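Local coordinates for lipoprotein signal peptidase (Staphylococcus aureus, PDB 6RYO), which probably removes signal peptides from bacterial membrane prolipoproteins, as an aspartic protease of the peptidase A8 family embedded in the cell membrane, at residues I52-D60 / L69-N77; G138-T146 / P154-S162. All blocks are in the same frame, centred on the assembly; numbering follows the deposited sequence.

Contact 1 (I52-D60 / L69-N77); sequences IATTMKIGD and LNITSHRNN. With OLC ((2R)-2,3-dihydroxypropyl (9Z)-octadec-9-enoate), chain B; OLC ((2R)-2,3-dihydroxypropyl (9Z)-octadec-9-enoate), chain G.
G59 and D60 meet S73 through the backbone. G59 N donates to S73 O at 3.2 Å, nearly straight at the hydrogen (166°). S73 N returns a bond to D60 O at 3.0 Å. Beside this pair, S73 CB rests against K57 O. The side chain of I58 crosses that of R75 at about a right angle. I58 CD1 sits over the centre of one face of the guanidinium, 3.4 Å from R75 CZ. A second, apolar patch forms around I71. I71 CG2 meets I52 CD1 at 3.6 Å and M56 SD at 4.1 Å. M56 bends at its last torsion, and its CE comes to lie near I71 O.

Several groups hold this first shell in place. The R75 chain bends about its CB-CG bond (chi2 -57°), which carries R75 NH1 to S73 OG at 2.8 Å. That hydroxyl lies at the edge of the guanidinium, in its plane. NH1 also donates to H74 O, which it meets from above the carbonyl plane. K57 to D60 form a type II turn closed by D60 N and K57 O, with G59 at positive phi. K57 N reaches D60 OD2 from above the carboxylate plane. I52 CD1 also touches the lipid OLC of chain G. T72 points away from 52-60, and its OG1 hydrogen-bonds to S61 OG and D145 OD2.

No salt bridge joins the two segments. Backbone bonds and apolar contacts link them, while two acceptors on its own strand fix the rotation of the R75 guanidinium under the I58 methyl.

Contact 2 (G138-T146 / P154-S162); sequences GEVVDFIDT and PIFNIADSS. With OLC ((2R)-2,3-dihydroxypropyl (9Z)-octadec-9-enoate), chain B; OLC ((2R)-2,3-dihydroxypropyl (9Z)-octadec-9-enoate), chain C.
I144 and F156 form the tight part of this contact. They are an antiparallel hydrogen-bonded pair, a single bridge. I144 N donates to F156 O at 2.8 Å, and F156 N returns a bond to I144 O at 3.2 Å, in the carbonyl plane and on a lone pair. F143 N also reaches F156 O, but from above the carbonyl plane. F143 and I144 thus both face F156, a classic beta bulge. I155 CG2 packs close by, 3.2 Å from I144 O. I144 CG2 makes a CH-pi contact with the F156 ring, 3.8 Å from its centroid. The opposite face of the ring carries C4 of the lipid OLC of chain B.

N157 is buried too. Its CG stands between the backbone N and the carbonyl carbon (chi1 50°), and its amide turns back to the strand. N157 ND2 donates to V141 O at 2.8 Å, almost straight (173°), with the acceptor in the amide plane. N157 OD1 takes D160 N at 2.9 Å, and N157 N in turn reaches D160 OD2. This is a capping box at the start of helix 158-174.

The other side is looser. D145 is partly exposed, and its CB stays 4.3 Å from I155 CG1. The P154 ring lies against the same lipid and does not touch the strand.

D142 OD1 and D160 OD2 lie 3.7 Å apart, two like charges close together. Each aspartate also hydrogen-bonds to a polar side chain of the bound peptide. N130 also holds D160. The two aspartates are the predicted catalytic pair, consistent with the aspartic protease site of signal peptidase II.

In the fold
Helix 31-55 leads into contact 1, which closes a loop holding the short strand 61-63. The chain then runs on as strand 69-76, passes through helices 87-108 and 114-137, and returns as strand 140-146. Contact 2 closes a second short loop, 147-153, before helix 158-174. The two contacts follow in series and neither encloses the other. They meet in the antiparallel sheet, where strand 69-76 lies between 61-63 and 140-146. N70 N to D145 O and H74 N to D142 O probably bond them there. Together they tie the end of helix 31-55 and the start of helix 158-174 to one sheet.

Contact 1 (I52-D60 / L69-N77)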
loop_
_atom_site.group_PDB
_atom_site.type_symbol
_atom_site.label_atom_id
_atom_site.label_comp_id
_atom_site.label_asym_id
_atom_site.label_seq_id
_atom_site.Cartn_x
_atom_site.Cartn_y
_atom_site.Cartn_z
ATOM N N ILE A 52 9.487 -8.137 -10.637
ATOM C CA ILE A 52 8.766 -9.404 -10.727
ATOM C C ILE A 52 8.111 -9.554 -12.095
ATOM O O ILE A 52 8.054 -10.656 -12.655
ATOM C CB ILE A 52 7.730 -9.509 -9.592
ATOM C CG1 ILE A 52 8.398 -9.282 -8.237
ATOM C CG2 ILE A 52 7.034 -10.861 -9.625
ATOM C CD1 ILE A 52 9.604 -10.148 -8.010
ATOM N N ALA A 53 7.606 -8.452 -12.653
ATOM C CA ALA A 53 6.909 -8.518 -13.933
ATOM C C ALA A 53 7.843 -8.886 -15.079
ATOM O O ALA A 53 7.414 -9.527 -16.044
ATOM C CB ALA A 53 6.220 -7.184 -14.220
ATOM N N THR A 54 9.115 -8.492 -14.999
ATOM C CA THR A 54 10.044 -8.672 -16.108
ATOM C C THR A 54 10.992 -9.853 -15.935
ATOM O O THR A 54 11.687 -10.211 -16.893
ATOM C CB THR A 54 10.862 -7.392 -16.319
ATOM O OG1 THR A 54 11.569 -7.072 -15.115
ATOM C CG2 THR A 54 9.943 -6.237 -16.676
ATOM N N THR A 55 11.041 -10.467 -14.753
ATOM C CA THR A 55 11.894 -11.626 -14.526
ATOM C C THR A 55 11.132 -12.936 -14.421
ATOM O O THR A 55 11.762 -13.999 -14.456
ATOM C CB THR A 55 12.728 -11.446 -13.247
ATOM O OG1 THR A 55 11.938 -10.806 -12.236
ATOM C CG2 THR A 55 13.969 -10.625 -13.527
ATOM N N MET A 56 9.808 -12.898 -14.303
ATOM C CA MET A 56 9.035 -14.095 -14.007
ATOM C C MET A 56 7.802 -14.148 -14.897
ATOM O O MET A 56 7.491 -13.208 -15.633
ATOM C CB MET A 56 8.620 -14.138 -12.531
ATOM C CG MET A 56 9.776 -14.004 -11.553
ATOM S SD MET A 56 9.217 -13.839 -9.849
ATOM C CE MET A 56 8.321 -15.376 -9.642
ATOM N N LYS A 57 7.105 -15.275 -14.821
ATOM C CA LYS A 57 5.822 -15.483 -15.469
ATOM C C LYS A 57 4.751 -15.674 -14.406
ATOM O O LYS A 57 5.049 -15.988 -13.249
ATOM C CB LYS A 57 5.869 -16.699 -16.398
ATOM C CG LYS A 57 6.939 -16.612 -17.465
ATOM C CD LYS A 57 7.576 -17.966 -17.715
ATOM C CE LYS A 57 6.552 -18.988 -18.182
ATOM N NZ LYS A 57 7.185 -20.315 -18.425
ATOM N N ILE A 58 3.494 -15.460 -14.801
ATOM C CA ILE A 58 2.387 -15.645 -13.871
ATOM C C ILE A 58 2.375 -17.088 -13.389
ATOM O O ILE A 58 2.397 -18.030 -14.192
ATOM C CB ILE A 58 1.053 -15.272 -14.532
ATOM C CG1 ILE A 58 1.209 -14.019 -15.397
ATOM C CG2 ILE A 58 -0.013 -15.047 -13.470
ATOM C CD1 ILE A 58 1.409 -12.753 -14.612
ATOM N N GLY A 59 2.342 -17.270 -12.069
ATOM C CA GLY A 59 2.337 -18.579 -11.461
ATOM C C GLY A 59 3.694 -19.066 -10.996
ATOM O O GLY A 59 3.753 -19.949 -10.131
ATOM N N ASP A 60 4.779 -18.523 -11.543
ATOM C CA ASP A 60 6.111 -18.906 -11.099
ATOM C C ASP A 60 6.330 -18.490 -9.648
ATOM O O ASP A 60 5.702 -17.561 -9.135
ATOM C CB ASP A 60 7.178 -18.277 -11.994
ATOM C CG ASP A 60 7.202 -18.885 -13.385
ATOM O OD1 ASP A 60 6.508 -19.900 -13.608
ATOM O OD2 ASP A 60 7.917 -18.344 -14.257
ATOM N N LEU A 69 8.553 -17.788 3.217
ATOM C CA LEU A 69 8.371 -16.644 2.331
ATOM C C LEU A 69 8.794 -17.038 0.925
ATOM O O LEU A 69 9.947 -17.425 0.704
ATOM C CB LEU A 69 9.160 -15.416 2.819
ATOM C CG LEU A 69 8.747 -14.010 2.361
ATOM C CD1 LEU A 69 9.366 -12.958 3.275
ATOM C CD2 LEU A 69 9.115 -13.722 0.910
ATOM N N ASN A 70 7.862 -16.927 -0.019
ATOM C CA ASN A 70 8.143 -17.117 -1.432
ATOM C C ASN A 70 7.769 -15.860 -2.208
ATOM O O ASN A 70 6.963 -15.042 -1.754
ATOM C CB ASN A 70 7.381 -18.323 -1.997
ATOM C CG ASN A 70 7.879 -19.640 -1.448
ATOM O OD1 ASN A 70 8.811 -20.228 -1.990
ATOM N ND2 ASN A 70 7.258 -20.117 -0.370
ATOM N N ILE A 71 8.383 -15.704 -3.377
ATOM C CA ILE A 71 8.015 -14.659 -4.326
ATOM C C ILE A 71 7.190 -15.333 -5.415
ATOM O O ILE A 71 7.732 -15.944 -6.340
ATOM C CB ILE A 71 9.237 -13.942 -4.900
ATOM C CG1 ILE A 71 10.046 -13.283 -3.782
ATOM C CG2 ILE A 71 8.805 -12.903 -5.915
ATOM C CD1 ILE A 71 9.267 -12.270 -2.970
ATOM N N THR A 72 5.872 -15.215 -5.309
ATOM C CA THR A 72 4.941 -15.869 -6.220
ATOM C C THR A 72 4.290 -14.799 -7.086
ATOM O O THR A 72 3.543 -13.953 -6.581
ATOM C CB THR A 72 3.900 -16.671 -5.444
ATOM O OG1 THR A 72 4.559 -17.657 -4.637
ATOM C CG2 THR A 72 2.955 -17.369 -6.400
ATOM N N SER A 73 4.583 -14.831 -8.384
ATOM C CA SER A 73 4.066 -13.827 -9.305
ATOM C C SER A 73 2.556 -13.978 -9.448
ATOM O O SER A 73 2.065 -15.040 -9.846
ATOM C CB SER A 73 4.753 -13.954 -10.663
ATOM O OG SER A 73 4.348 -12.916 -11.540
ATOM N N HIS A 74 1.822 -12.919 -9.113
ATOM C CA HIS A 74 0.370 -12.906 -9.215
ATOM C C HIS A 74 -0.081 -11.535 -9.698
ATOM O O HIS A 74 0.628 -10.536 -9.544
ATOM C CB HIS A 74 -0.292 -13.246 -7.869
ATOM C CG HIS A 74 -1.790 -13.181 -7.895
ATOM N ND1 HIS A 74 -2.562 -14.091 -8.585
ATOM C CD2 HIS A 74 -2.655 -12.309 -7.327
ATOM C CE1 HIS A 74 -3.839 -13.787 -8.433
ATOM N NE2 HIS A 74 -3.922 -12.709 -7.674
ATOM N N ARG A 75 -1.275 -11.495 -10.286
ATOM C CA ARG A 75 -1.922 -10.252 -10.677
ATOM C C ARG A 75 -3.308 -10.204 -10.051
ATOM O O ARG A 75 -4.018 -11.213 -10.023
ATOM C CB ARG A 75 -2.028 -10.123 -12.205
ATOM C CG ARG A 75 -0.699 -10.220 -12.943
ATOM C CD ARG A 75 0.291 -9.177 -12.453
ATOM N NE ARG A 75 1.518 -9.169 -13.246
ATOM C CZ ARG A 75 2.561 -9.963 -13.025
ATOM N NH1 ARG A 75 2.533 -10.843 -12.034
ATOM N NH2 ARG A 75 3.632 -9.881 -13.801
ATOM N N ASN A 76 -3.689 -9.034 -9.545
ATOM C CA ASN A 76 -4.963 -8.855 -8.861
ATOM C C ASN A 76 -5.807 -7.838 -9.615
ATOM O O ASN A 76 -5.352 -6.718 -9.876
ATOM C CB ASN A 76 -4.753 -8.400 -7.412
ATOM C CG ASN A 76 -5.944 -8.714 -6.524
ATOM O OD1 ASN A 76 -7.089 -8.720 -6.977
ATOM N ND2 ASN A 76 -5.677 -8.978 -5.248
ATOM N N ASN A 77 -7.034 -8.231 -9.964
ATOM C CA ASN A 77 -7.978 -7.356 -10.650
ATOM C C ASN A 77 -9.340 -7.383 -9.965
ATOM O O ASN A 77 -10.370 -7.142 -10.602
ATOM C CB ASN A 77 -8.109 -7.740 -12.123
ATOM C CG ASN A 77 -8.552 -9.177 -12.313
ATOM O OD1 ASN A 77 -8.458 -9.993 -11.396
ATOM N ND2 ASN A 77 -9.027 -9.497 -13.511
HETATM C C10 OLC B . 5.402 -6.368 6.348
HETATM C C9 OLC B . 4.299 -5.753 6.718
HETATM C C11 OLC B . 5.612 -7.840 6.694
HETATM C C8 OLC B . 3.227 -6.515 7.495
HETATM C C24 OLC B . -4.023 -9.044 -1.715
HETATM C C12 OLC B . 6.440 -8.504 5.596
HETATM C C7 OLC B . 1.842 -6.142 6.975
HETATM C C13 OLC B . 5.763 -9.804 5.170
HETATM C C6 OLC B . 1.418 -7.138 5.898
HETATM C C14 OLC B . 6.835 -10.847 4.865
HETATM C C5 OLC B . 0.011 -6.788 5.427
HETATM C C4 OLC B . -0.382 -7.671 4.246
HETATM C C3 OLC B . -1.582 -7.043 3.541
HETATM C C2 OLC B . -2.405 -8.139 2.869
HETATM C C21 OLC B . -4.982 -7.723 0.181
HETATM C C1 OLC B . -3.392 -7.508 1.893
HETATM C C22 OLC B . -4.750 -7.761 -1.327
HETATM O O19 OLC B . -3.762 -6.393 2.052
HETATM O O25 OLC B . -4.529 -9.511 -2.936
HETATM O O23 OLC B . -5.979 -7.718 -1.990
HETATM O O20 OLC B . -3.851 -8.255 0.804
HETATM C C10 OLC G . 10.062 -7.924 0.440
HETATM C C9 OLC G . 10.377 -7.581 -0.793
HETATM C C11 OLC G . 10.302 -9.345 0.945
HETATM C C8 OLC G . 10.993 -8.588 -1.763
HETATM C C24 OLC G . 13.911 -15.398 -10.539
HETATM C C12 OLC G . 10.948 -9.292 2.330
HETATM C C7 OLC G . 11.572 -7.837 -2.962
HETATM C C13 OLC G . 9.870 -9.341 3.410
HETATM C C6 OLC G . 11.802 -8.796 -4.130
HETATM C C5 OLC G . 12.710 -8.118 -5.155
HETATM C C4 OLC G . 12.572 -8.800 -6.515
HETATM C C3 OLC G . 13.406 -10.078 -6.549
HETATM C C2 OLC G . 13.231 -10.765 -7.903
HETATM C C21 OLC G . 14.936 -13.979 -8.756
HETATM C C1 OLC G . 14.320 -11.820 -8.082
HETATM C C22 OLC G . 15.207 -14.766 -10.036
HETATM O O19 OLC G . 15.296 -11.775 -7.409
HETATM O O25 OLC G . 14.213 -16.402 -11.467
HETATM O O23 OLC G . 15.719 -13.908 -11.017
HETATM O O20 OLC G . 14.176 -12.836 -9.036
#

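Contact 2 (G138-T146 / P154-S162)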
loop_
_atom_site.group_PDB
_atom_site.type_symbol
_atom_site.label_atom_id
_atom_site.label_comp_id
_atom_site.label_asym_id
_atom_site.label_seq_id
_atom_site.Cartn_x
_atom_site.Cartn_y
_atom_site.Cartn_z
ATOM N N GLY A 138 -4.672 -1.786 -15.383
ATOM C CA GLY A 138 -5.930 -2.381 -14.979
ATOM C C GLY A 138 -5.798 -3.547 -14.030
ATOM O O GLY A 138 -6.779 -4.257 -13.799
ATOM N N GLU A 139 -4.608 -3.771 -13.476
ATOM C CA GLU A 139 -4.354 -4.857 -12.543
ATOM C C GLU A 139 -3.377 -4.359 -11.488
ATOM O O GLU A 139 -2.930 -3.209 -11.524
ATOM C CB GLU A 139 -3.803 -6.097 -13.259
ATOM C CG GLU A 139 -4.779 -6.762 -14.204
ATOM C CD GLU A 139 -4.129 -7.833 -15.052
ATOM O OE1 GLU A 139 -2.882 -7.920 -15.058
ATOM O OE2 GLU A 139 -4.873 -8.587 -15.712
ATOM N N VAL A 140 -3.048 -5.229 -10.537
ATOM C CA VAL A 140 -2.081 -4.928 -9.490
ATOM C C VAL A 140 -1.114 -6.096 -9.385
ATOM O O VAL A 140 -1.541 -7.254 -9.306
ATOM C CB VAL A 140 -2.765 -4.667 -8.133
ATOM C CG1 VAL A 140 -1.728 -4.533 -7.032
ATOM C CG2 VAL A 140 -3.620 -3.412 -8.199
ATOM N N VAL A 141 0.183 -5.797 -9.384
ATOM C CA VAL A 141 1.209 -6.829 -9.269
ATOM C C VAL A 141 1.326 -7.249 -7.809
ATOM O O VAL A 141 1.614 -6.424 -6.936
ATOM C CB VAL A 141 2.558 -6.334 -9.809
ATOM C CG1 VAL A 141 3.674 -7.317 -9.452
ATOM C CG2 VAL A 141 2.478 -6.139 -11.308
ATOM N N ASP A 142 1.096 -8.531 -7.543
ATOM C CA ASP A 142 1.242 -9.106 -6.214
ATOM C C ASP A 142 2.308 -10.189 -6.260
ATOM O O ASP A 142 2.262 -11.069 -7.127
ATOM C CB ASP A 142 -0.081 -9.688 -5.719
ATOM C CG ASP A 142 -1.102 -8.621 -5.397
ATOM O OD1 ASP A 142 -0.702 -7.500 -5.014
ATOM O OD2 ASP A 142 -2.312 -8.907 -5.518
ATOM N N PHE A 143 3.267 -10.124 -5.334
ATOM C CA PHE A 143 4.361 -11.094 -5.327
ATOM C C PHE A 143 4.730 -11.644 -3.957
ATOM O O PHE A 143 5.425 -12.664 -3.904
ATOM C CB PHE A 143 5.616 -10.487 -5.968
ATOM C CG PHE A 143 6.056 -9.195 -5.335
ATOM C CD1 PHE A 143 5.541 -7.984 -5.769
ATOM C CD2 PHE A 143 6.991 -9.192 -4.314
ATOM C CE1 PHE A 143 5.945 -6.796 -5.192
ATOM C CE2 PHE A 143 7.400 -8.004 -3.733
ATOM C CZ PHE A 143 6.875 -6.806 -4.173
ATOM N N ILE A 144 4.306 -11.037 -2.852
ATOM C CA ILE A 144 4.707 -11.506 -1.527
ATOM C C ILE A 144 3.786 -12.643 -1.103
ATOM O O ILE A 144 2.576 -12.452 -0.942
ATOM C CB ILE A 144 4.688 -10.364 -0.502
ATOM C CG1 ILE A 144 5.736 -9.308 -0.863
ATOM C CG2 ILE A 144 4.939 -10.901 0.895
ATOM C CD1 ILE A 144 5.801 -8.153 0.113
ATOM N N ASP A 145 4.365 -13.826 -0.906
ATOM C CA ASP A 145 3.622 -15.045 -0.600
ATOM C C ASP A 145 4.245 -15.684 0.634
ATOM O O ASP A 145 5.333 -16.262 0.554
ATOM C CB ASP A 145 3.648 -16.007 -1.789
ATOM C CG ASP A 145 2.813 -17.251 -1.557
ATOM O OD1 ASP A 145 2.068 -17.304 -0.554
ATOM O OD2 ASP A 145 2.901 -18.183 -2.384
ATOM N N THR A 146 3.558 -15.587 1.771
ATOM C CA THR A 146 4.078 -16.083 3.036
ATOM C C THR A 146 3.065 -17.016 3.686
ATOM O O THR A 146 1.906 -17.102 3.273
ATOM C CB THR A 146 4.419 -14.934 4.000
ATOM O OG1 THR A 146 3.220 -14.457 4.622
ATOM C CG2 THR A 146 5.090 -13.779 3.259
ATOM N N PRO A 154 -3.870 -13.755 1.081
ATOM C CA PRO A 154 -3.594 -13.498 -0.337
ATOM C C PRO A 154 -2.194 -12.948 -0.569
ATOM O O PRO A 154 -1.542 -12.414 0.330
ATOM C CB PRO A 154 -4.664 -12.469 -0.722
ATOM C CG PRO A 154 -4.993 -11.785 0.568
ATOM C CD PRO A 154 -4.904 -12.854 1.618
ATOM N N ILE A 155 -1.738 -13.090 -1.812
ATOM C CA ILE A 155 -0.448 -12.548 -2.221
ATOM C C ILE A 155 -0.563 -11.031 -2.299
ATOM O O ILE A 155 -1.431 -10.497 -3.000
ATOM C CB ILE A 155 -0.005 -13.148 -3.562
ATOM C CG1 ILE A 155 -0.076 -14.676 -3.509
ATOM C CG2 ILE A 155 1.403 -12.701 -3.913
ATOM C CD1 ILE A 155 0.212 -15.356 -4.831
ATOM N N PHE A 156 0.304 -10.329 -1.573
ATOM C CA PHE A 156 0.265 -8.872 -1.510
ATOM C C PHE A 156 1.613 -8.290 -1.937
ATOM O O PHE A 156 2.498 -9.005 -2.414
ATOM C CB PHE A 156 -0.140 -8.401 -0.110
ATOM C CG PHE A 156 0.790 -8.852 0.982
ATOM C CD1 PHE A 156 0.651 -10.104 1.557
ATOM C CD2 PHE A 156 1.789 -8.013 1.449
ATOM C CE1 PHE A 156 1.499 -10.517 2.567
ATOM C CE2 PHE A 156 2.638 -8.419 2.459
ATOM C CZ PHE A 156 2.490 -9.672 3.021
ATOM N N ASN A 157 1.761 -6.977 -1.769
ATOM C CA ASN A 157 2.936 -6.260 -2.248
ATOM C C ASN A 157 3.325 -5.199 -1.222
ATOM O O ASN A 157 2.796 -5.155 -0.107
ATOM C CB ASN A 157 2.663 -5.661 -3.634
ATOM C CG ASN A 157 1.370 -4.865 -3.684
ATOM O OD1 ASN A 157 1.023 -4.160 -2.738
ATOM N ND2 ASN A 157 0.645 -4.985 -4.791
ATOM N N ILE A 158 4.272 -4.340 -1.606
ATOM C CA ILE A 158 4.750 -3.295 -0.706
ATOM C C ILE A 158 3.661 -2.259 -0.451
ATOM O O ILE A 158 3.490 -1.787 0.680
ATOM C CB ILE A 158 6.026 -2.649 -1.277
ATOM C CG1 ILE A 158 7.114 -3.707 -1.480
ATOM C CG2 ILE A 158 6.521 -1.550 -0.359
ATOM C CD1 ILE A 158 7.589 -4.348 -0.194
ATOM N N ALA A 159 2.911 -1.888 -1.493
ATOM C CA ALA A 159 1.833 -0.915 -1.325
ATOM C C ALA A 159 0.796 -1.406 -0.323
ATOM O O ALA A 159 0.266 -0.618 0.471
ATOM C CB ALA A 159 1.178 -0.616 -2.674
ATOM N N ASP A 160 0.491 -2.706 -0.345
ATOM C CA ASP A 160 -0.394 -3.271 0.669
ATOM C C ASP A 160 0.248 -3.216 2.051
ATOM O O ASP A 160 -0.439 -2.975 3.053
ATOM C CB ASP A 160 -0.761 -4.709 0.303
ATOM C CG ASP A 160 -1.514 -4.805 -1.007
ATOM O OD1 ASP A 160 -2.314 -3.894 -1.306
ATOM O OD2 ASP A 160 -1.303 -5.792 -1.745
ATOM N N SER A 161 1.565 -3.435 2.124
ATOM C CA SER A 161 2.254 -3.431 3.412
ATOM C C SER A 161 2.253 -2.045 4.042
ATOM O O SER A 161 2.006 -1.907 5.248
ATOM C CB SER A 161 3.684 -3.935 3.237
ATOM O OG SER A 161 3.702 -5.183 2.568
ATOM N N SER A 162 2.540 -1.011 3.248
ATOM C CA SER A 162 2.542 0.350 3.773
ATOM C C SER A 162 1.161 0.750 4.281
ATOM O O SER A 162 1.039 1.414 5.317
ATOM C CB SER A 162 3.023 1.319 2.694
ATOM O OG SER A 162 2.959 2.661 3.142
HETATM C C10 OLC B . 5.402 -6.368 6.348
HETATM C C9 OLC B . 4.299 -5.753 6.718
HETATM C C11 OLC B . 5.612 -7.840 6.694
HETATM C C8 OLC B . 3.227 -6.515 7.495
HETATM C C24 OLC B . -4.023 -9.044 -1.715
HETATM C C12 OLC B . 6.440 -8.504 5.596
HETATM C C7 OLC B . 1.842 -6.142 6.975
HETATM C C13 OLC B . 5.763 -9.804 5.170
HETATM C C6 OLC B . 1.418 -7.138 5.898
HETATM C C14 OLC B . 6.835 -10.847 4.865
HETATM C C5 OLC B . 0.011 -6.788 5.427
HETATM C C4 OLC B . -0.382 -7.671 4.246
HETATM C C3 OLC B . -1.582 -7.043 3.541
HETATM C C2 OLC B . -2.405 -8.139 2.869
HETATM C C21 OLC B . -4.982 -7.723 0.181
HETATM C C1 OLC B . -3.392 -7.508 1.893
HETATM C C22 OLC B . -4.750 -7.761 -1.327
HETATM O O19 OLC B . -3.762 -6.393 2.052
HETATM O O25 OLC B . -4.529 -9.511 -2.936
HETATM O O23 OLC B . -5.979 -7.718 -1.990
HETATM O O20 OLC B . -3.851 -8.255 0.804
HETATM C C18 OLC C . 8.214 -6.147 2.927
HETATM C C10 OLC C . 6.794 1.302 5.911
HETATM C C9 OLC C . 7.470 2.018 6.787
HETATM C C17 OLC C . 7.128 -5.251 3.515
HETATM C C11 OLC C . 7.273 1.197 4.465
HETATM C C8 OLC C . 8.743 2.755 6.370
HETATM C C24 OLC C . 12.075 10.567 14.793
HETATM C C16 OLC C . 7.748 -4.381 4.603
HETATM C C12 OLC C . 6.620 -0.012 3.799
HETATM C C7 OLC C . 9.586 3.078 7.604
HETATM C C15 OLC C . 8.566 -3.277 3.939
HETATM C C13 OLC C . 7.172 -1.282 4.440
HETATM C C6 OLC C . 8.889 4.137 8.457
HETATM C C14 OLC C . 7.620 -2.241 3.341
HETATM C C5 OLC C . 9.437 5.521 8.118
HETATM C C4 OLC C . 10.576 5.881 9.072
HETATM C C3 OLC C . 10.128 7.015 9.992
HETATM C C2 OLC C . 11.194 8.110 10.012
HETATM C C21 OLC C . 12.401 9.718 12.472
HETATM C C1 OLC C . 10.727 9.255 10.909
HETATM C C22 OLC C . 12.677 10.877 13.425
HETATM O O19 OLC C . 9.583 9.353 11.198
HETATM O O25 OLC C . 11.938 11.758 15.516
HETATM O O23 OLC C . 14.059 11.067 13.546
HETATM O O20 OLC C . 11.650 10.189 11.392
#